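Local coordinates for 5'-Methylthioadenosine Nucleosidase (Arabidopsis thaliana, PDB 2H8G), which is a nucleosidase of the phosphorylase superfamily that holds an adenine molecule in a pocket beside its mixed beta sheet, at residues 114-119 against 222-227; 121-126 against 195-200; 131-136 against 173-178. All blocks are in the same frame, centred on the assembly; numbering follows the deposited sequence.

In the fold
The three contacts are fully nested. From the N terminus, strand 110-119 comes first and supplies 114-119 for interaction 1. Next is the loop segment 121-126 of interaction 2, then 131-136 of interaction 3. The chain then returns in reverse order. Residues 173-178 close the innermost loop, 195-200 close the middle one, and 222-227 close the outermost. All three contacts reach one mixed sheet. Strand 198-200 lies between 110-119 and 171-177, and strand 217-226 pairs with both 110-119 and 130-138. Gly-118 N to Lys-199 O ties interactions 1 and 2, which both touch adenine. Asp-200 OD2 and Thr-177 OG1 join interactions 2 and 3.

Interaction 1. Residues 114-119 against 222-227; sequences AGTCGG and AVTDLV. With ADE (adenine), chain C.
Gly-119 grips the end of strand 222-226 on both sides of Leu-226. Its N donates to Asp-225 O at 2.8 Å, and its O accepts from Val-227 N. Val-223 CG1 lies over this bare backbone, 3.9 Å from Gly-119 N. Cys-117 brackets Val-223 in the same parallel way. Its N donates to Ala-222 O at 2.8 Å, in a bent bond of 136°. Its O accepts from Thr-224 N in a straighter one. Cys-117 SG sits between the backbone N and the carbonyl carbon (chi1 68°) and packs on Val-223 CG2 at 4.0 Å. Ala-222 N donates to Gly-115 O at 2.9 Å. Thr-116 and Thr-224 cross at about a right angle, with their CG2 atoms tight at 3.4 Å. Between Cys-117 and Gly-119 there is one residue, but between Val-223 and Leu-226 there are two, consistent with a beta bulge. Within it, Thr-224 OG1 donates to Asp-225 OD1 and helps fix the carboxylate. Asp-225 OD2 accepts from adenine N6 at 2.9 Å, nearly straight at 170°. Asp-225 OD1 is 2.6 Å from adenine N7. Two parallel strand ends, one carrying the aspartate that binds the base, make one wall of the adenine pocket in this phosphorylase-superfamily fold.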
loop_
_atom_site.group_PDB
_atom_site.type_symbol
_atom_site.label_atom_id
_atom_site.label_comp_id
_atom_site.label_asym_id
_atom_site.label_seq_id
_atom_site.Cartn_x
_atom_site.Cartn_y
_atom_site.Cartn_z
ATOM N N ALA A 114 8.664 11.591 8.322
ATOM C CA ALA A 114 8.454 12.254 9.604
ATOM C C ALA A 114 6.974 12.288 9.929
ATOM O O ALA A 114 6.150 12.572 9.064
ATOM C CB ALA A 114 9.014 13.679 9.550
ATOM N N GLY A 115 6.635 11.988 11.178
ATOM C CA GLY A 115 5.240 12.010 11.568
ATOM C C GLY A 115 5.038 11.625 13.015
ATOM O O GLY A 115 5.994 11.297 13.724
ATOM N N THR A 116 3.782 11.683 13.445
ATOM C CA THR A 116 3.399 11.328 14.799
ATOM C C THR A 116 3.203 9.819 14.905
ATOM O O THR A 116 3.036 9.124 13.902
ATOM C CB THR A 116 2.097 12.051 15.207
ATOM O OG1 THR A 116 1.096 11.862 14.200
ATOM C CG2 THR A 116 2.356 13.529 15.384
ATOM N N CYS A 117 3.208 9.313 16.129
ATOM C CA CYS A 117 3.055 7.879 16.337
ATOM C C CYS A 117 2.649 7.586 17.765
ATOM O O CYS A 117 2.649 8.475 18.620
ATOM C CB CYS A 117 4.387 7.168 16.060
ATOM S SG CYS A 117 5.688 7.530 17.276
ATOM N N GLY A 118 2.301 6.327 18.009
ATOM C CA GLY A 118 1.963 5.904 19.353
ATOM C C GLY A 118 3.248 5.341 19.932
ATOM O O GLY A 118 4.145 4.922 19.190
ATOM N N GLY A 119 3.362 5.349 21.253
ATOM C CA GLY A 119 4.557 4.826 21.886
ATOM C C GLY A 119 4.214 3.933 23.059
ATOM O O GLY A 119 3.111 3.996 23.606
ATOM N N ALA A 222 7.350 11.186 16.243
ATOM C CA ALA A 222 7.025 11.910 17.467
ATOM C C ALA A 222 5.823 11.297 18.184
ATOM O O ALA A 222 4.736 11.177 17.615
ATOM C CB ALA A 222 6.759 13.369 17.132
ATOM N N VAL A 223 6.032 10.922 19.443
ATOM C CA VAL A 223 4.999 10.279 20.255
ATOM C C VAL A 223 3.884 11.202 20.728
ATOM O O VAL A 223 4.117 12.134 21.499
ATOM C CB VAL A 223 5.634 9.592 21.489
ATOM C CG1 VAL A 223 4.565 8.878 22.310
ATOM C CG2 VAL A 223 6.689 8.593 21.035
ATOM N N THR A 224 2.672 10.920 20.264
ATOM C CA THR A 224 1.493 11.704 20.639
ATOM C C THR A 224 0.620 10.990 21.663
ATOM O O THR A 224 -0.214 11.612 22.318
ATOM C CB THR A 224 0.599 12.015 19.420
ATOM O OG1 THR A 224 0.364 10.813 18.671
ATOM C CG2 THR A 224 1.253 13.058 18.532
ATOM N N ASP A 225 0.806 9.684 21.804
ATOM C CA ASP A 225 -0.009 8.923 22.736
ATOM C C ASP A 225 0.710 7.672 23.205
ATOM O O ASP A 225 1.586 7.153 22.508
ATOM C CB ASP A 225 -1.337 8.535 22.077
ATOM C CG ASP A 225 -1.144 7.819 20.753
ATOM O OD1 ASP A 225 -0.774 8.481 19.764
ATOM O OD2 ASP A 225 -1.356 6.588 20.699
ATOM N N LEU A 226 0.341 7.200 24.393
ATOM C CA LEU A 226 0.946 5.994 24.951
ATOM C C LEU A 226 -0.048 4.845 24.820
ATOM O O LEU A 226 -1.095 4.823 25.473
ATOM C CB LEU A 226 1.332 6.225 26.416
ATOM C CG LEU A 226 2.337 7.361 26.634
ATOM C CD1 LEU A 226 2.623 7.509 28.127
ATOM C CD2 LEU A 226 3.619 7.084 25.864
ATOM N N VAL A 227 0.286 3.889 23.959
ATOM C CA VAL A 227 -0.582 2.749 23.701
ATOM C C VAL A 227 -0.860 1.927 24.953
ATOM O O VAL A 227 -1.932 1.336 25.087
ATOM C CB VAL A 227 0.020 1.849 22.601
ATOM C CG1 VAL A 227 -0.921 0.697 22.290
ATOM C CG2 VAL A 227 0.265 2.674 21.343
HETATM N N9 ADE C . -0.396 7.716 15.190
HETATM C C8 ADE C . -0.445 8.312 16.403
HETATM N N7 ADE C . -0.726 7.461 17.419
HETATM C C5 ADE C . -0.864 6.248 16.799
HETATM C C6 ADE C . -1.159 4.914 17.265
HETATM N N6 ADE C . -1.368 4.665 18.553
HETATM N N1 ADE C . -1.223 3.876 16.306
HETATM C C2 ADE C . -1.006 4.151 14.977
HETATM N N3 ADE C . -0.717 5.400 14.445
HETATM C C4 ADE C . -0.661 6.386 15.415
#

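Interaction 2. Residues 121-126 against 195-200. With ADE (adenine), chain C.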
loop_
_atom_site.group_PDB
_atom_site.type_symbol
_atom_site.label_atom_id
_atom_site.label_comp_id
_atom_site.label_asym_id
_atom_site.label_seq_id
_atom_site.Cartn_x
_atom_site.Cartn_y
_atom_site.Cartn_z
ATOM N N LYS A 121 5.070 3.023 26.815
ATOM C CA LYS A 121 5.690 3.516 28.032
ATOM C C LYS A 121 6.672 2.486 28.582
ATOM O O LYS A 121 7.745 2.842 29.073
ATOM C CB LYS A 121 4.604 3.827 29.069
ATOM C CG LYS A 121 5.112 4.407 30.377
ATOM C CD LYS A 121 3.957 4.748 31.315
ATOM C CE LYS A 121 3.129 3.513 31.663
ATOM N NZ LYS A 121 2.038 3.820 32.631
ATOM N N VAL A 122 6.316 1.209 28.478
ATOM C CA VAL A 122 7.182 0.145 28.975
ATOM C C VAL A 122 8.481 0.033 28.182
ATOM O O VAL A 122 9.463 -0.528 28.668
ATOM C CB VAL A 122 6.462 -1.225 28.959
ATOM C CG1 VAL A 122 5.201 -1.158 29.806
ATOM C CG2 VAL A 122 6.136 -1.637 27.533
ATOM N N LYS A 123 8.489 0.572 26.964
ATOM C CA LYS A 123 9.675 0.529 26.116
ATOM C C LYS A 123 10.500 1.805 26.227
ATOM O O LYS A 123 11.489 1.983 25.506
ATOM C CB LYS A 123 9.280 0.301 24.654
ATOM C CG LYS A 123 8.678 -1.067 24.384
ATOM C CD LYS A 123 9.656 -2.169 24.760
ATOM C CE LYS A 123 9.057 -3.542 24.530
ATOM N NZ LYS A 123 8.754 -3.778 23.094
ATOM N N GLY A 124 10.079 2.692 27.124
ATOM C CA GLY A 124 10.797 3.932 27.343
ATOM C C GLY A 124 10.284 5.149 26.601
ATOM O O GLY A 124 10.925 6.194 26.629
ATOM N N ALA A 125 9.137 5.034 25.940
ATOM C CA ALA A 125 8.594 6.173 25.206
ATOM C C ALA A 125 7.781 7.095 26.107
ATOM O O ALA A 125 7.086 6.645 27.018
ATOM C CB ALA A 125 7.726 5.686 24.046
ATOM N N ASN A 126 7.889 8.393 25.847
ATOM C CA ASN A 126 7.154 9.410 26.590
ATOM C C ASN A 126 6.512 10.364 25.589
ATOM O O ASN A 126 7.040 10.575 24.501
ATOM C CB ASN A 126 8.095 10.194 27.510
ATOM C CG ASN A 126 8.648 9.346 28.638
ATOM O OD1 ASN A 126 7.894 8.797 29.441
ATOM N ND2 ASN A 126 9.967 9.237 28.704
ATOM N N ASP A 195 8.807 -6.599 19.744
ATOM C CA ASP A 195 9.535 -5.667 20.603
ATOM C C ASP A 195 9.596 -4.228 20.089
ATOM O O ASP A 195 10.608 -3.542 20.246
ATOM C CB ASP A 195 10.953 -6.202 20.828
ATOM C CG ASP A 195 11.634 -5.570 22.023
ATOM O OD1 ASP A 195 11.022 -5.548 23.112
ATOM O OD2 ASP A 195 12.786 -5.107 21.879
ATOM N N ALA A 196 8.507 -3.768 19.485
ATOM C CA ALA A 196 8.458 -2.409 18.966
ATOM C C ALA A 196 8.286 -1.402 20.099
ATOM O O ALA A 196 7.678 -1.706 21.125
ATOM C CB ALA A 196 7.305 -2.269 17.979
ATOM N N THR A 197 8.834 -0.206 19.909
ATOM C CA THR A 197 8.698 0.857 20.888
ATOM C C THR A 197 7.660 1.833 20.367
ATOM O O THR A 197 6.980 2.499 21.148
ATOM C CB THR A 197 10.017 1.640 21.069
ATOM O OG1 THR A 197 11.000 0.787 21.664
ATOM C CG2 THR A 197 9.808 2.861 21.956
ATOM N N LEU A 198 7.533 1.890 19.040
ATOM C CA LEU A 198 6.623 2.824 18.371
ATOM C C LEU A 198 5.631 2.137 17.441
ATOM O O LEU A 198 5.921 1.080 16.878
ATOM C CB LEU A 198 7.446 3.817 17.551
ATOM C CG LEU A 198 8.667 4.418 18.248
ATOM C CD1 LEU A 198 9.588 5.042 17.210
ATOM C CD2 LEU A 198 8.230 5.437 19.288
ATOM N N LYS A 199 4.477 2.772 17.256
ATOM C CA LYS A 199 3.414 2.240 16.414
ATOM C C LYS A 199 2.878 3.343 15.507
ATOM O O LYS A 199 2.535 4.431 15.982
ATOM C CB LYS A 199 2.289 1.695 17.308
ATOM C CG LYS A 199 1.070 1.155 16.583
ATOM C CD LYS A 199 0.001 0.710 17.596
ATOM C CE LYS A 199 -1.221 0.137 16.909
ATOM N NZ LYS A 199 -1.912 1.141 16.048
ATOM N N ASP A 200 2.815 3.073 14.205
ATOM C CA ASP A 200 2.303 4.072 13.266
ATOM C C ASP A 200 1.503 3.421 12.146
ATOM O O ASP A 200 1.160 2.239 12.222
ATOM C CB ASP A 200 3.439 4.909 12.671
ATOM C CG ASP A 200 4.183 4.187 11.571
ATOM O OD1 ASP A 200 4.793 4.867 10.714
ATOM O OD2 ASP A 200 4.176 2.938 11.562
HETATM N N9 ADE C . -0.396 7.716 15.190
HETATM C C8 ADE C . -0.445 8.312 16.403
HETATM N N7 ADE C . -0.726 7.461 17.419
HETATM C C5 ADE C . -0.864 6.248 16.799
HETATM C C6 ADE C . -1.159 4.914 17.265
HETATM N N6 ADE C . -1.368 4.665 18.553
HETATM N N1 ADE C . -1.223 3.876 16.306
HETATM C C2 ADE C . -1.006 4.151 14.977
HETATM N N3 ADE C . -0.717 5.400 14.445
HETATM C C4 ADE C . -0.661 6.386 15.415
HETATM O O HOH W 1 6.389 -3.903 21.960
HETATM O O HOH W 2 13.304 1.969 22.708
#
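A Schellman motif ends helix 185-193 and brings Asp-195 to Lys-123, which sits in the short 3-10 segment 121-123. Lys-123 NZ forms a salt bridge with Asp-195 OD1 at 2.9 Å. The amine meets this oxygen from well above the carboxylate plane, 59° out of it. The same NZ donates to Ala-196 O at 3.1 Å, again from above the carbonyl plane. A water accepts from Lys-123 NZ at 2.6 Å and donates to Ala-196 O at 2.7 Å. The ammonium is thus held by a carboxylate, a carbonyl and a water. The lysine chain is bent at two places, and the last bend (chi4 63°) brings NZ to Asp-195 OD1 and Ala-196 O. Asp-195 is exposed and Lys-123 partly so, which puts the salt bridge on the solvent side.

Further in, the contact is mostly carbon packing. The base of the lysine chain lies on Thr-197, with Lys-123 CB 3.8 Å from Thr-197 CG2. Ala-125 CB meets Thr-197 CG2 at 4.1 Å, and both residues also touch Phe-131. A second water is 2.8 Å from Thr-197 OG1 and bonds weakly to Lys-123 O.

From Thr-197 the chain runs into strand 198-200. There Lys-199 NZ donates to adenine N1 at 2.8 Å, and Asp-182 O also accepts from this amine. Asp-200 OD1 makes a salt bridge with Lys-221. The contact joins the loop after strand 110-119 to the chain leading from helix 185-193 into the strand that carries Lys-199, next to the adenine site of a phosphorylase-superfamily fold.

Interaction 3. Residues 131-136 against 173-178; sequences FLVSDV and GRLSTG
Asp-135 and Arg-174 face each other where strand 130-138 turns a corner at Ser-134 and pairs in parallel with strand 171-177, in the mixed sheet of the phosphorylase-superfamily fold. The tight part is buried. Leu-175 N donates to Asp-135 O at 3.0 Å, in the carbonyl plane. Side chains close in beside it. Val-133 CG1 packs on Leu-175 CB at 3.8 Å. Val-136 CG2 lies anti to the backbone N and meets Leu-175 CG at 4.0 Å. Leu-198 and Lys-221, from neighbouring strands, also touch Leu-175. The buried Phe-131 ring turns its edge to Gly-173, with CD2 4.0 Å from Gly-173 N.

Toward solvent, polar groups take over. Gly-173, Ser-134 and Arg-174 are partly exposed. Ser-134 N donates to Gly-173 O at 3.0 Å, almost straight (170°) but from above the carbonyl plane.

The salt bridge spans both sides. Arg-174 grips the carboxylate side-on. Its NE donates to Asp-135 OD1 at 2.7 Å, and its NH2 donates to Asp-135 OD2 at 2.9 Å. Both oxygens lie close to the guanidinium plane, yet the carboxylate and guanidinium planes are 49° apart. A bend at chi3 (-67°) places NE. Asp-135 OD2 also bonds to Gln-157, and Arg-174 NH1 to Asn-194 O.

At the far end Thr-177 OG1 is hydrogen-bonded to Asp-200 OD2, and it stands 3.9 Å from Val-136 CG2.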
loop_
_atom_site.group_PDB
_atom_site.type_symbol
_atom_site.label_atom_id
_atom_site.label_comp_id
_atom_site.label_asym_id
_atom_site.label_seq_id
_atom_site.Cartn_x
_atom_site.Cartn_y
_atom_site.Cartn_z
ATOM N N PHE A 131 11.584 10.195 18.148
ATOM C CA PHE A 131 12.466 9.050 17.955
ATOM C C PHE A 131 13.085 8.925 16.571
ATOM O O PHE A 131 12.488 9.314 15.568
ATOM C CB PHE A 131 11.693 7.748 18.189
ATOM C CG PHE A 131 11.546 7.353 19.628
ATOM C CD1 PHE A 131 10.682 8.035 20.481
ATOM C CD2 PHE A 131 12.247 6.257 20.122
ATOM C CE1 PHE A 131 10.520 7.624 21.803
ATOM C CE2 PHE A 131 12.087 5.844 21.436
ATOM C CZ PHE A 131 11.226 6.526 22.280
ATOM N N LEU A 132 14.282 8.344 16.541
ATOM C CA LEU A 132 14.970 8.041 15.295
ATOM C C LEU A 132 14.743 6.525 15.257
ATOM O O LEU A 132 15.071 5.833 16.216
ATOM C CB LEU A 132 16.465 8.340 15.408
ATOM C CG LEU A 132 17.279 8.223 14.120
ATOM C CD1 LEU A 132 16.793 9.248 13.104
ATOM C CD2 LEU A 132 18.745 8.451 14.441
ATOM N N VAL A 133 14.173 6.008 14.178
ATOM C CA VAL A 133 13.889 4.574 14.095
ATOM C C VAL A 133 15.072 3.706 13.663
ATOM O O VAL A 133 15.790 4.053 12.729
ATOM C CB VAL A 133 12.706 4.324 13.126
ATOM C CG1 VAL A 133 12.504 2.831 12.908
ATOM C CG2 VAL A 133 11.442 4.952 13.689
ATOM N N SER A 134 15.255 2.571 14.341
ATOM C CA SER A 134 16.334 1.632 14.024
ATOM C C SER A 134 15.927 0.722 12.863
ATOM O O SER A 134 16.622 0.640 11.850
ATOM C CB SER A 134 16.681 0.785 15.255
ATOM O OG SER A 134 15.530 0.178 15.817
ATOM N N ASP A 135 14.811 0.021 13.031
ATOM C CA ASP A 135 14.278 -0.842 11.984
ATOM C C ASP A 135 12.763 -0.784 12.052
ATOM O O ASP A 135 12.196 -0.264 13.014
ATOM C CB ASP A 135 14.780 -2.291 12.105
ATOM C CG ASP A 135 14.585 -2.879 13.484
ATOM O OD1 ASP A 135 13.687 -2.426 14.220
ATOM O OD2 ASP A 135 15.330 -3.823 13.824
ATOM N N VAL A 136 12.111 -1.317 11.029
ATOM C CA VAL A 136 10.663 -1.259 10.958
ATOM C C VAL A 136 10.047 -2.572 10.498
ATOM O O VAL A 136 10.651 -3.319 9.736
ATOM C CB VAL A 136 10.244 -0.119 10.003
ATOM C CG1 VAL A 136 10.740 -0.416 8.588
ATOM C CG2 VAL A 136 8.745 0.076 10.045
ATOM N N GLY A 173 14.405 3.238 18.544
ATOM C CA GLY A 173 13.598 2.064 18.798
ATOM C C GLY A 173 13.030 1.524 17.509
ATOM O O GLY A 173 13.164 2.148 16.454
ATOM N N ARG A 174 12.411 0.353 17.591
ATOM C CA ARG A 174 11.801 -0.280 16.431
ATOM C C ARG A 174 10.387 0.265 16.258
ATOM O O ARG A 174 9.695 0.545 17.237
ATOM C CB ARG A 174 11.758 -1.805 16.620
ATOM C CG ARG A 174 10.850 -2.528 15.638
ATOM C CD ARG A 174 10.977 -4.038 15.763
ATOM N NE ARG A 174 12.297 -4.496 15.340
ATOM C CZ ARG A 174 12.690 -5.766 15.364
ATOM N NH1 ARG A 174 11.866 -6.710 15.793
ATOM N NH2 ARG A 174 13.906 -6.088 14.944
ATOM N N LEU A 175 9.981 0.413 14.998
ATOM C CA LEU A 175 8.665 0.913 14.634
ATOM C C LEU A 175 7.825 -0.222 14.047
ATOM O O LEU A 175 8.317 -1.003 13.234
ATOM C CB LEU A 175 8.809 2.022 13.582
ATOM C CG LEU A 175 7.522 2.548 12.931
ATOM C CD1 LEU A 175 6.636 3.172 13.988
ATOM C CD2 LEU A 175 7.866 3.570 11.849
ATOM N N SER A 176 6.564 -0.313 14.460
ATOM C CA SER A 176 5.662 -1.337 13.945
ATOM C C SER A 176 4.492 -0.616 13.280
ATOM O O SER A 176 3.813 0.212 13.906
ATOM C CB SER A 176 5.181 -2.247 15.078
ATOM O OG SER A 176 4.493 -3.366 14.548
ATOM N N THR A 177 4.281 -0.940 12.009
ATOM C CA THR A 177 3.262 -0.326 11.169
ATOM C C THR A 177 2.039 -1.190 10.906
ATOM O O THR A 177 2.149 -2.402 10.730
ATOM C CB THR A 177 3.884 0.027 9.794
ATOM O OG1 THR A 177 4.949 0.966 9.990
ATOM C CG2 THR A 177 2.840 0.596 8.838
ATOM N N GLY A 178 0.880 -0.544 10.859
ATOM C CA GLY A 178 -0.363 -1.224 10.557
ATOM C C GLY A 178 -1.349 -0.178 10.073
ATOM O O GLY A 178 -1.198 1.001 10.393
#